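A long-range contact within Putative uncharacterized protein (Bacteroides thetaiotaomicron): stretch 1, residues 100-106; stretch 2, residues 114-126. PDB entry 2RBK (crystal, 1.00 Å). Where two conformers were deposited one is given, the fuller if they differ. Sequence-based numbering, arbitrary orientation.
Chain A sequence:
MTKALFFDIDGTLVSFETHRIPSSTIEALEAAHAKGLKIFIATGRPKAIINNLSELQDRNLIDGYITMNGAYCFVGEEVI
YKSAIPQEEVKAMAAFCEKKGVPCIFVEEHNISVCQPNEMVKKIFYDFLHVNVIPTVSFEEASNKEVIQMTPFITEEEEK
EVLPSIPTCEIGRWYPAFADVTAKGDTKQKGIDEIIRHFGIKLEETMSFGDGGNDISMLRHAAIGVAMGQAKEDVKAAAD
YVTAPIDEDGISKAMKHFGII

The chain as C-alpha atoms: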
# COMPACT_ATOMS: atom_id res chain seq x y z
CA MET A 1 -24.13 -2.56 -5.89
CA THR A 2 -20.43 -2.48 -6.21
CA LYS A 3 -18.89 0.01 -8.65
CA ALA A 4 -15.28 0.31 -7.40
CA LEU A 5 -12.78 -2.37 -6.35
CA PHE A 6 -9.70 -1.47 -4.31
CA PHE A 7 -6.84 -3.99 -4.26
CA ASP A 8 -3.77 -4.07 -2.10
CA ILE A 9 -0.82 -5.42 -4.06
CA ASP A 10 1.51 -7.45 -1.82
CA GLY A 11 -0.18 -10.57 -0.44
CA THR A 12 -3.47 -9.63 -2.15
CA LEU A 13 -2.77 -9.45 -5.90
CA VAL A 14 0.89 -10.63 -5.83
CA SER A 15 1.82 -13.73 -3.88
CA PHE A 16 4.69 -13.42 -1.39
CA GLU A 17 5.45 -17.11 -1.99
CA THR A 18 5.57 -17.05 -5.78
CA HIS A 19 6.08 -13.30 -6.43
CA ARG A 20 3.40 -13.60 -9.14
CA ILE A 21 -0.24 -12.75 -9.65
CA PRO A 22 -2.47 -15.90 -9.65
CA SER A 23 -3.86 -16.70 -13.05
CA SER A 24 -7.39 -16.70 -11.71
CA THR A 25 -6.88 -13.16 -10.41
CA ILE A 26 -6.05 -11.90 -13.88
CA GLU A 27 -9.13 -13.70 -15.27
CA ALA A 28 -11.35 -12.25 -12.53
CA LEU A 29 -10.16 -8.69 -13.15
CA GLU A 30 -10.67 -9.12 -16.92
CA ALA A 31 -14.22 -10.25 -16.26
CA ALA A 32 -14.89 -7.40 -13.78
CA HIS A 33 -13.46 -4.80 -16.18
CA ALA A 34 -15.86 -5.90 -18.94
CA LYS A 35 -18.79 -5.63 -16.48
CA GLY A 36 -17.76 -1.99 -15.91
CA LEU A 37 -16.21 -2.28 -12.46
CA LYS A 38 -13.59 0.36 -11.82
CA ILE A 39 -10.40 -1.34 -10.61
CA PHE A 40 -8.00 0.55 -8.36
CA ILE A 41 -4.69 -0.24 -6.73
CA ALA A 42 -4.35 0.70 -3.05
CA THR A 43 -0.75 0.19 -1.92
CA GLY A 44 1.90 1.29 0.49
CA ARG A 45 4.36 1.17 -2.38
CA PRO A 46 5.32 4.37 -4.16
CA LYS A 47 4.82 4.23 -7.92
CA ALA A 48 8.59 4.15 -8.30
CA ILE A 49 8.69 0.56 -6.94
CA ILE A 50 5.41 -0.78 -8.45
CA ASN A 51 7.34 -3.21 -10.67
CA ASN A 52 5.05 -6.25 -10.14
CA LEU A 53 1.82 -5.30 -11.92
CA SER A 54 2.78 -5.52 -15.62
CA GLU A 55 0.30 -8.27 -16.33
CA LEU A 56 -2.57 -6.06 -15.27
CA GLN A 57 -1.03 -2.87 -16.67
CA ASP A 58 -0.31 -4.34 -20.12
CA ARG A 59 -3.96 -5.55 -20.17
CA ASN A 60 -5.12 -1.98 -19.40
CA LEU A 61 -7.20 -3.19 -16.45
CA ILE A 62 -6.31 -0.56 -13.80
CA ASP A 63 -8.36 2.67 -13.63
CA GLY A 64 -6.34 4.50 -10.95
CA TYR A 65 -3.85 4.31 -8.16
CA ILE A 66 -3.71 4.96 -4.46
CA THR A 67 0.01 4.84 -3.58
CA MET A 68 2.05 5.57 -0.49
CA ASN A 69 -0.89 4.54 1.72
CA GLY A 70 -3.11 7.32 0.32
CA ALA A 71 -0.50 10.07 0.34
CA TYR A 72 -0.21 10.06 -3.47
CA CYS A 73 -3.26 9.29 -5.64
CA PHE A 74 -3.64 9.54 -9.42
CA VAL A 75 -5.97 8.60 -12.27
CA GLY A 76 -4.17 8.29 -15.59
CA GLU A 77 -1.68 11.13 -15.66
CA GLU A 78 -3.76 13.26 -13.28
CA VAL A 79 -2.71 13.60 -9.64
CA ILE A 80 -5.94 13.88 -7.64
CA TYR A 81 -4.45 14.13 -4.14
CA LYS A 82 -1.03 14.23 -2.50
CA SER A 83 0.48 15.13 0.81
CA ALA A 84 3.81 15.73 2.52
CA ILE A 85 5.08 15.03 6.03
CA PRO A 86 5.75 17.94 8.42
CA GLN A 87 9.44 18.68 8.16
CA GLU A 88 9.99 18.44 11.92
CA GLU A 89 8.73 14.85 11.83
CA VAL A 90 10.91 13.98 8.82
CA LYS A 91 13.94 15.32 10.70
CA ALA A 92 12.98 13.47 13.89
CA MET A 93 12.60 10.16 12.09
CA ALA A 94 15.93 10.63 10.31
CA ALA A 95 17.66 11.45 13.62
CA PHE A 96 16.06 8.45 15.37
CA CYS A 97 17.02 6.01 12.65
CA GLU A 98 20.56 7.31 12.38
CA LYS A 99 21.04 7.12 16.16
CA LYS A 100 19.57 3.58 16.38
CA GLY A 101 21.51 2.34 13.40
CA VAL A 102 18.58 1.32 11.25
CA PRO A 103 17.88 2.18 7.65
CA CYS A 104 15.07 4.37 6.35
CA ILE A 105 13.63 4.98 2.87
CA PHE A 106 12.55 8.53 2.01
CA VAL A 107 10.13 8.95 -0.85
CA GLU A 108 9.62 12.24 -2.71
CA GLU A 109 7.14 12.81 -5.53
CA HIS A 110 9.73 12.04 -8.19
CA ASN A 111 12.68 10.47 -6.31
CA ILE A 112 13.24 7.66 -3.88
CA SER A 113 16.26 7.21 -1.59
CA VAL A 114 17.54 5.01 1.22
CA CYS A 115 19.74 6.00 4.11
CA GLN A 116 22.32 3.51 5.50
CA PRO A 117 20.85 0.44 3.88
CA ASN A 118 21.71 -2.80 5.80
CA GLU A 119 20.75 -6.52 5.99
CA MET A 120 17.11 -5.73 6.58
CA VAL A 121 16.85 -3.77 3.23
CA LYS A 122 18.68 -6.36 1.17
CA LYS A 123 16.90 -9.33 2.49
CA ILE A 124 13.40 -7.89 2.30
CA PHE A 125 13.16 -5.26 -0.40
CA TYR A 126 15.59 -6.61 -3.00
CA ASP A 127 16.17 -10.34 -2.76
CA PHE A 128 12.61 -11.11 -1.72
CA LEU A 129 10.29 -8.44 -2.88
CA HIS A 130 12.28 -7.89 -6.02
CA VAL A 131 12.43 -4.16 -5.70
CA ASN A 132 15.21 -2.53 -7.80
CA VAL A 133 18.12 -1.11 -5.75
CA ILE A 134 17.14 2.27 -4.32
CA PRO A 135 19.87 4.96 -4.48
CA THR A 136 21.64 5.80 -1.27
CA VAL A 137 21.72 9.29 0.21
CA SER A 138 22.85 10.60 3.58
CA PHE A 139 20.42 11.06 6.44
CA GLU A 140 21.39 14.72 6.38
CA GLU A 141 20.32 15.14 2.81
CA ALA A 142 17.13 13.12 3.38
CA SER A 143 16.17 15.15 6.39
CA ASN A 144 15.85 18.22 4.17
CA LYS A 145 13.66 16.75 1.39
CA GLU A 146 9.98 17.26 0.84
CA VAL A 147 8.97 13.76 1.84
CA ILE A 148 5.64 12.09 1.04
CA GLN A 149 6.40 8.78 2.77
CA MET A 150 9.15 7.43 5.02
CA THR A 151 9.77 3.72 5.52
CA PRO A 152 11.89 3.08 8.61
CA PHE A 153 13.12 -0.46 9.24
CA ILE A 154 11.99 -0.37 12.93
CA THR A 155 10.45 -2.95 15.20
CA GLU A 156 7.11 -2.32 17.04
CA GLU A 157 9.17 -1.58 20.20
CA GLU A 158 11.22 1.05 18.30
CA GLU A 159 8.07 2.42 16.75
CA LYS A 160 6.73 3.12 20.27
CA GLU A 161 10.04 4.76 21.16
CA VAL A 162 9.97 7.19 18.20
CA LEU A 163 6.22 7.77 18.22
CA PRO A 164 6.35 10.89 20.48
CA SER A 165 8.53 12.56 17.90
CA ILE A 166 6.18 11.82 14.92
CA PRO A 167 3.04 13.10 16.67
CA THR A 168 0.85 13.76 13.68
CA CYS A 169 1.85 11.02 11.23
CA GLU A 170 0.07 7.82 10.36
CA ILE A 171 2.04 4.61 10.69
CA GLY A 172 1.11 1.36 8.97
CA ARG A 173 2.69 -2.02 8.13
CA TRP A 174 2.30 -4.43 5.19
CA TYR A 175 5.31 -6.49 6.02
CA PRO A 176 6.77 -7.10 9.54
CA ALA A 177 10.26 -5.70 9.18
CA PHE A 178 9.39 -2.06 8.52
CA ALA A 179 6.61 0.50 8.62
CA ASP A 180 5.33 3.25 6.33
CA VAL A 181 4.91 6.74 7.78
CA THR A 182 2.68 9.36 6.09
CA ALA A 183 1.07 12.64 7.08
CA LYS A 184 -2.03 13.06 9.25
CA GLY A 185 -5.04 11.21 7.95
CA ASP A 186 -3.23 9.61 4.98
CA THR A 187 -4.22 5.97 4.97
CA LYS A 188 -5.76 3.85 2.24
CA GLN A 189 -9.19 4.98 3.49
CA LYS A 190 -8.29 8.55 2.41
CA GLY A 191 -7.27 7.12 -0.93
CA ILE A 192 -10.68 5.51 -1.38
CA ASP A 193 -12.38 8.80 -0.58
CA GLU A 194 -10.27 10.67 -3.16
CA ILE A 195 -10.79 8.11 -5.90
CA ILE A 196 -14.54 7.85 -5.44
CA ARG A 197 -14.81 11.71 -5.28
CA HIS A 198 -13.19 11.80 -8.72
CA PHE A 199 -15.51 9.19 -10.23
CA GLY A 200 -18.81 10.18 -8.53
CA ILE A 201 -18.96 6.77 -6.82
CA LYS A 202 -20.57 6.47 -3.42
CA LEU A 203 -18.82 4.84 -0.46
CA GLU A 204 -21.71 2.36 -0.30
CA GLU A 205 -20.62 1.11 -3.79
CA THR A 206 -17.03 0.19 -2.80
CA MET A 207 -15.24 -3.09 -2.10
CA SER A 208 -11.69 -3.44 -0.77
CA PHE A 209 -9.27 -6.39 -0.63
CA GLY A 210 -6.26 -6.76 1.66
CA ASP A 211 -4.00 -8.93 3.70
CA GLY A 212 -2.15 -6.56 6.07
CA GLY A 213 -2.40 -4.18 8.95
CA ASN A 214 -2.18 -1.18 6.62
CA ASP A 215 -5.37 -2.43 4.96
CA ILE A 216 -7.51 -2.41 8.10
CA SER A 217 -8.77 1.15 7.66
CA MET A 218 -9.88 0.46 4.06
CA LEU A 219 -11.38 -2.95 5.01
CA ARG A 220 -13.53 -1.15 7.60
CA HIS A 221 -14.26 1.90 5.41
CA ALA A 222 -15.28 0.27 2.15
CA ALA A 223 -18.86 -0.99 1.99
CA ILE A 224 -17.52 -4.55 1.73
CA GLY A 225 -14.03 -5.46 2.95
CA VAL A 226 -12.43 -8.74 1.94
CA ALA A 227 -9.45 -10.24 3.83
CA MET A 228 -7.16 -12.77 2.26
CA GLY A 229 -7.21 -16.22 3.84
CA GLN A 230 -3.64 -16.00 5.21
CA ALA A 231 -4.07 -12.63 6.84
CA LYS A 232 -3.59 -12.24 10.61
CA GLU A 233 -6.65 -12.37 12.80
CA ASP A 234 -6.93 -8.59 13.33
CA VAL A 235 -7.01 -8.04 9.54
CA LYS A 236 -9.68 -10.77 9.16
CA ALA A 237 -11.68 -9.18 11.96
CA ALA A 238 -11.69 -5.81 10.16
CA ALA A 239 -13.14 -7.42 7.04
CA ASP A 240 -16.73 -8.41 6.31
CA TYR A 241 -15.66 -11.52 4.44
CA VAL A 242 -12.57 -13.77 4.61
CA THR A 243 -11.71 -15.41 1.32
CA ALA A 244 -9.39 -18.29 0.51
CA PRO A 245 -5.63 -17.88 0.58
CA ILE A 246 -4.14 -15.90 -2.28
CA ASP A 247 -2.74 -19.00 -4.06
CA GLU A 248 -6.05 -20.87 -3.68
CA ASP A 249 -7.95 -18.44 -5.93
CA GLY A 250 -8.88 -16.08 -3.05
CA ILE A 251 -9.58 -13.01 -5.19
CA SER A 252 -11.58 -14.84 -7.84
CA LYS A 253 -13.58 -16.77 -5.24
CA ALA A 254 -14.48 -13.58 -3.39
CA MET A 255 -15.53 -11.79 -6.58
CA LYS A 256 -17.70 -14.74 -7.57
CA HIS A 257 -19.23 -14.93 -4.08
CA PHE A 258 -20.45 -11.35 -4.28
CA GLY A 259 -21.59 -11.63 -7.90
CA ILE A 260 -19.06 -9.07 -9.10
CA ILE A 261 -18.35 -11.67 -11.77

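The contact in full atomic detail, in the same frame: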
# COMPACT_ATOMS: atom_id res chain seq x y z
N LYS A 100 19.84 5.02 16.02
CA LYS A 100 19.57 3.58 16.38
C LYS A 100 20.28 2.62 15.47
O LYS A 100 20.24 1.40 15.74
CB LYS A 100 18.08 3.27 16.30
CG LYS A 100 17.06 3.80 17.34
CD LYS A 100 17.16 3.14 18.68
CE LYS A 100 16.29 3.76 19.78
NZ LYS A 100 16.36 2.81 20.96
N GLY A 101 20.87 3.16 14.39
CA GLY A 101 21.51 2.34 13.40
C GLY A 101 20.61 1.50 12.55
O GLY A 101 20.99 0.34 12.27
N VAL A 102 19.44 2.04 12.18
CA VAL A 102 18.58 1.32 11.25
C VAL A 102 18.35 2.15 10.02
O VAL A 102 18.42 3.39 10.01
CB VAL A 102 17.27 0.92 11.91
CG1 VAL A 102 17.51 0.08 13.17
CG2 VAL A 102 16.48 2.12 12.33
N PRO A 103 18.07 1.46 8.90
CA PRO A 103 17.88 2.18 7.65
C PRO A 103 16.47 2.79 7.55
O PRO A 103 15.52 2.41 8.26
CB PRO A 103 17.99 1.09 6.58
CG PRO A 103 17.99 -0.21 7.29
CD PRO A 103 18.14 0.03 8.75
N CYS A 104 16.36 3.73 6.61
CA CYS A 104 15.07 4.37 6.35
C CYS A 104 15.04 4.82 4.90
O CYS A 104 16.00 5.40 4.41
CB CYS A 104 14.86 5.54 7.29
SG CYS A 104 13.18 6.23 7.27
N ILE A 105 13.93 4.52 4.23
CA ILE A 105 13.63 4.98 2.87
C ILE A 105 12.85 6.27 2.97
O ILE A 105 11.95 6.46 3.83
CB ILE A 105 12.85 3.91 2.10
CG1 ILE A 105 13.66 2.64 1.92
CG2 ILE A 105 12.28 4.41 0.81
CD1 ILE A 105 12.85 1.45 1.49
N PHE A 106 13.22 7.23 2.11
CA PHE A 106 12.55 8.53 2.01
C PHE A 106 12.04 8.71 0.62
O PHE A 106 12.85 8.68 -0.34
CB PHE A 106 13.50 9.68 2.41
CG PHE A 106 13.94 9.64 3.85
CD1 PHE A 106 15.01 8.85 4.25
CD2 PHE A 106 13.29 10.38 4.82
CE1 PHE A 106 15.38 8.80 5.55
CE2 PHE A 106 13.70 10.36 6.12
CZ PHE A 106 14.75 9.54 6.51
N VAL A 114 17.37 5.77 -0.04
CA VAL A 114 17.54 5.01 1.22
C VAL A 114 18.76 5.50 1.92
O VAL A 114 19.78 5.83 1.29
CB VAL A 114 17.53 3.50 0.95
CG1 VAL A 114 18.71 3.07 0.06
CG2 VAL A 114 17.50 2.73 2.24
N CYS A 115 18.65 5.56 3.26
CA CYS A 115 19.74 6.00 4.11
C CYS A 115 20.28 4.77 4.86
O CYS A 115 19.52 4.03 5.48
CB CYS A 115 19.30 7.06 5.05
SG CYS A 115 18.62 8.52 4.26
N GLN A 116 21.61 4.58 4.80
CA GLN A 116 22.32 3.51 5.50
C GLN A 116 21.69 2.13 5.33
O GLN A 116 21.42 1.37 6.30
CB GLN A 116 22.51 3.87 6.98
CG GLN A 116 23.20 5.18 7.26
CD GLN A 116 24.64 5.20 6.87
OE1 GLN A 116 25.34 4.17 6.98
NE2 GLN A 116 25.18 6.38 6.55
N PRO A 117 21.47 1.74 4.08
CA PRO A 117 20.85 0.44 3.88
C PRO A 117 21.66 -0.72 4.48
O PRO A 117 22.89 -0.65 4.39
CB PRO A 117 20.76 0.34 2.36
CG PRO A 117 21.81 1.26 1.80
CD PRO A 117 21.84 2.37 2.81
N ASN A 118 21.01 -1.70 5.07
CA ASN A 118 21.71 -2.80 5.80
C ASN A 118 21.03 -4.15 5.50
O ASN A 118 20.25 -4.26 4.53
CB ASN A 118 21.87 -2.54 7.27
CG ASN A 118 20.62 -2.62 8.10
OD1 ASN A 118 19.59 -3.01 7.61
ND2 ASN A 118 20.69 -2.26 9.40
N GLU A 119 21.30 -5.19 6.26
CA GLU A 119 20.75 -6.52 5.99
C GLU A 119 19.24 -6.49 5.89
O GLU A 119 18.63 -7.24 5.16
CB GLU A 119 21.17 -7.59 6.99
CG GLU A 119 20.45 -8.94 6.87
CD GLU A 119 20.77 -9.70 5.59
OE1 GLU A 119 21.74 -9.35 4.83
OE2 GLU A 119 20.08 -10.74 5.36
N MET A 120 18.53 -5.72 6.70
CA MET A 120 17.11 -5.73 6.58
C MET A 120 16.64 -5.27 5.19
O MET A 120 15.69 -5.88 4.62
CB MET A 120 16.45 -4.93 7.74
CG MET A 120 16.85 -5.53 9.07
SD MET A 120 15.99 -6.93 9.60
CE MET A 120 16.16 -8.36 8.59
N VAL A 121 17.30 -4.27 4.54
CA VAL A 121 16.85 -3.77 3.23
C VAL A 121 17.08 -4.76 2.09
O VAL A 121 16.24 -5.03 1.20
CB VAL A 121 17.55 -2.45 2.87
CG1 VAL A 121 17.10 -1.93 1.51
CG2 VAL A 121 17.32 -1.38 3.93
N LYS A 122 18.28 -5.36 2.14
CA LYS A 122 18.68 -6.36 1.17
C LYS A 122 17.74 -7.56 1.07
O LYS A 122 17.20 -8.02 0.07
CB LYS A 122 20.05 -6.90 1.66
CG LYS A 122 20.53 -8.03 0.75
CD LYS A 122 21.85 -8.58 1.26
CE LYS A 122 22.40 -9.68 0.37
NZ LYS A 122 21.64 -10.92 0.61
N LYS A 123 17.62 -8.08 2.29
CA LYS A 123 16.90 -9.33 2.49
C LYS A 123 15.47 -9.15 2.00
O LYS A 123 14.94 -9.96 1.22
CB LYS A 123 17.00 -9.74 3.96
CG LYS A 123 16.34 -10.99 4.50
CD LYS A 123 16.61 -11.07 6.01
CE LYS A 123 15.53 -11.89 6.72
NZ LYS A 123 15.95 -13.32 6.72
N ILE A 124 14.84 -8.06 2.48
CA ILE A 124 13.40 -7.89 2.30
C ILE A 124 13.11 -7.20 1.00
O ILE A 124 12.41 -7.70 0.12
CB ILE A 124 12.85 -7.16 3.54
CG1 ILE A 124 13.01 -7.96 4.80
CG2 ILE A 124 11.37 -6.77 3.34
CD1 ILE A 124 13.53 -7.37 6.05
N PHE A 125 13.58 -5.97 0.79
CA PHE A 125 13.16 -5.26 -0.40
C PHE A 125 13.74 -5.82 -1.68
O PHE A 125 13.03 -5.91 -2.70
CB PHE A 125 13.54 -3.78 -0.27
CG PHE A 125 12.43 -2.90 0.25
CD1 PHE A 125 11.83 -3.15 1.46
CD2 PHE A 125 11.95 -1.84 -0.46
CE1 PHE A 125 10.75 -2.42 1.91
CE2 PHE A 125 10.86 -1.08 -0.05
CZ PHE A 125 10.26 -1.37 1.16
N TYR A 126 15.00 -6.23 -1.73
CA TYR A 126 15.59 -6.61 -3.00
C TYR A 126 15.45 -8.10 -3.29
O TYR A 126 14.87 -8.57 -4.26
CB TYR A 126 17.09 -6.21 -3.01
CG TYR A 126 17.30 -4.73 -2.74
CD1 TYR A 126 16.34 -3.80 -3.03
CD2 TYR A 126 18.49 -4.27 -2.21
CE1 TYR A 126 16.53 -2.48 -2.81
CE2 TYR A 126 18.71 -2.93 -1.95
CZ TYR A 126 17.71 -2.04 -2.25
OH TYR A 126 17.88 -0.68 -2.03
O HOH W 1 22.87 -1.22 10.02

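The backbone pairing is short and antiparallel. Cys 104 and Cys 115 form a hydrogen-bonded pair with their CA atoms 5.4 Å apart, while Ile 105 and Val 114 form the adjacent non-hydrogen-bonded pair, where the CA atoms close to 4.2 Å. The two bonds of the cysteine pair are unequal. Cys 115 N donates to Cys 104 O at 2.9 Å with an angle of 160° at the hydrogen; the return bond, from Cys 104 N to Cys 115 O, is weak at 3.4 Å and 156°. The same carbonyls also accept CA-H...O contacts, from Val 114 CA to Cys 104 O at 3.6 Å and from Pro 103 CA to Cys 115 O at 3.3 Å. The second has an angle of only 125° at the hydrogen. Proline has no amide hydrogen, and position 103 lies beyond the last bridge, so its backbone nitrogen leaves no donor unpaired; its contacts with stretch 2 are close packing and the CA-H...O contact.

The contact buries 457 Å² over both stretches, and Pro 103 has the largest share, 93 Å². Its CA-to-CB bond points toward stretch 2, and its ring lies where the chain leaves the strand and turns into the helix. Pro 103 CB is 3.5 Å from Gln 116 O and 4.0 Å from Pro 117 CA, while Pro 103 CG is 3.6 Å from Val 121 CG2 in the first part of the helix. A compact, rigid ring suits this buried position, filling it without a polar group that would need a partner.

On the sheet face carrying Ile 105 and Val 114, the two branched side chains meet, with Ile 105 CG1 3.9 Å from Val 114 CG2. Ile 105, with chi1 m and chi2 t, extends CD1 to within 3.6 Å of Phe 125 CE2. Ile 105 CD1 lies 4.0 Å from the centroid of the Phe 125 ring and 27° off its normal, a CH-pi contact over the face that ties the strand to the helix. The cysteines point to the other face. There Cys 115 SG approaches Phe 106 CE1 to 3.5 Å; at 4.5 Å from the ring centroid and 63° off the normal, the sulfur takes an oblique position. Its modest size and polarizability suit a buried site beside an aromatic ring.

The polar side-chain contacts involve Asn 118, at the more exposed end. Asn 118 is the N-cap of the helix: its OD1 accepts from Met 120 N at 3.0 Å and 138°, satisfying an amide in the first turn. With chi1 p, Asn 118 OD1 lies 3.2 Å from Pro 103 CG. Asn 118 ND2 donates to a water at 2.5 Å, and that water donates a weak bond of 3.3 Å to Gly 101 O, bridging the stretches where Gly 101 O and Asn 118 ND2 are 3.9 Å apart. Gly 101 follows a helix in a Schellman motif, and its phi of 70° is a conformation that glycine readily adopts.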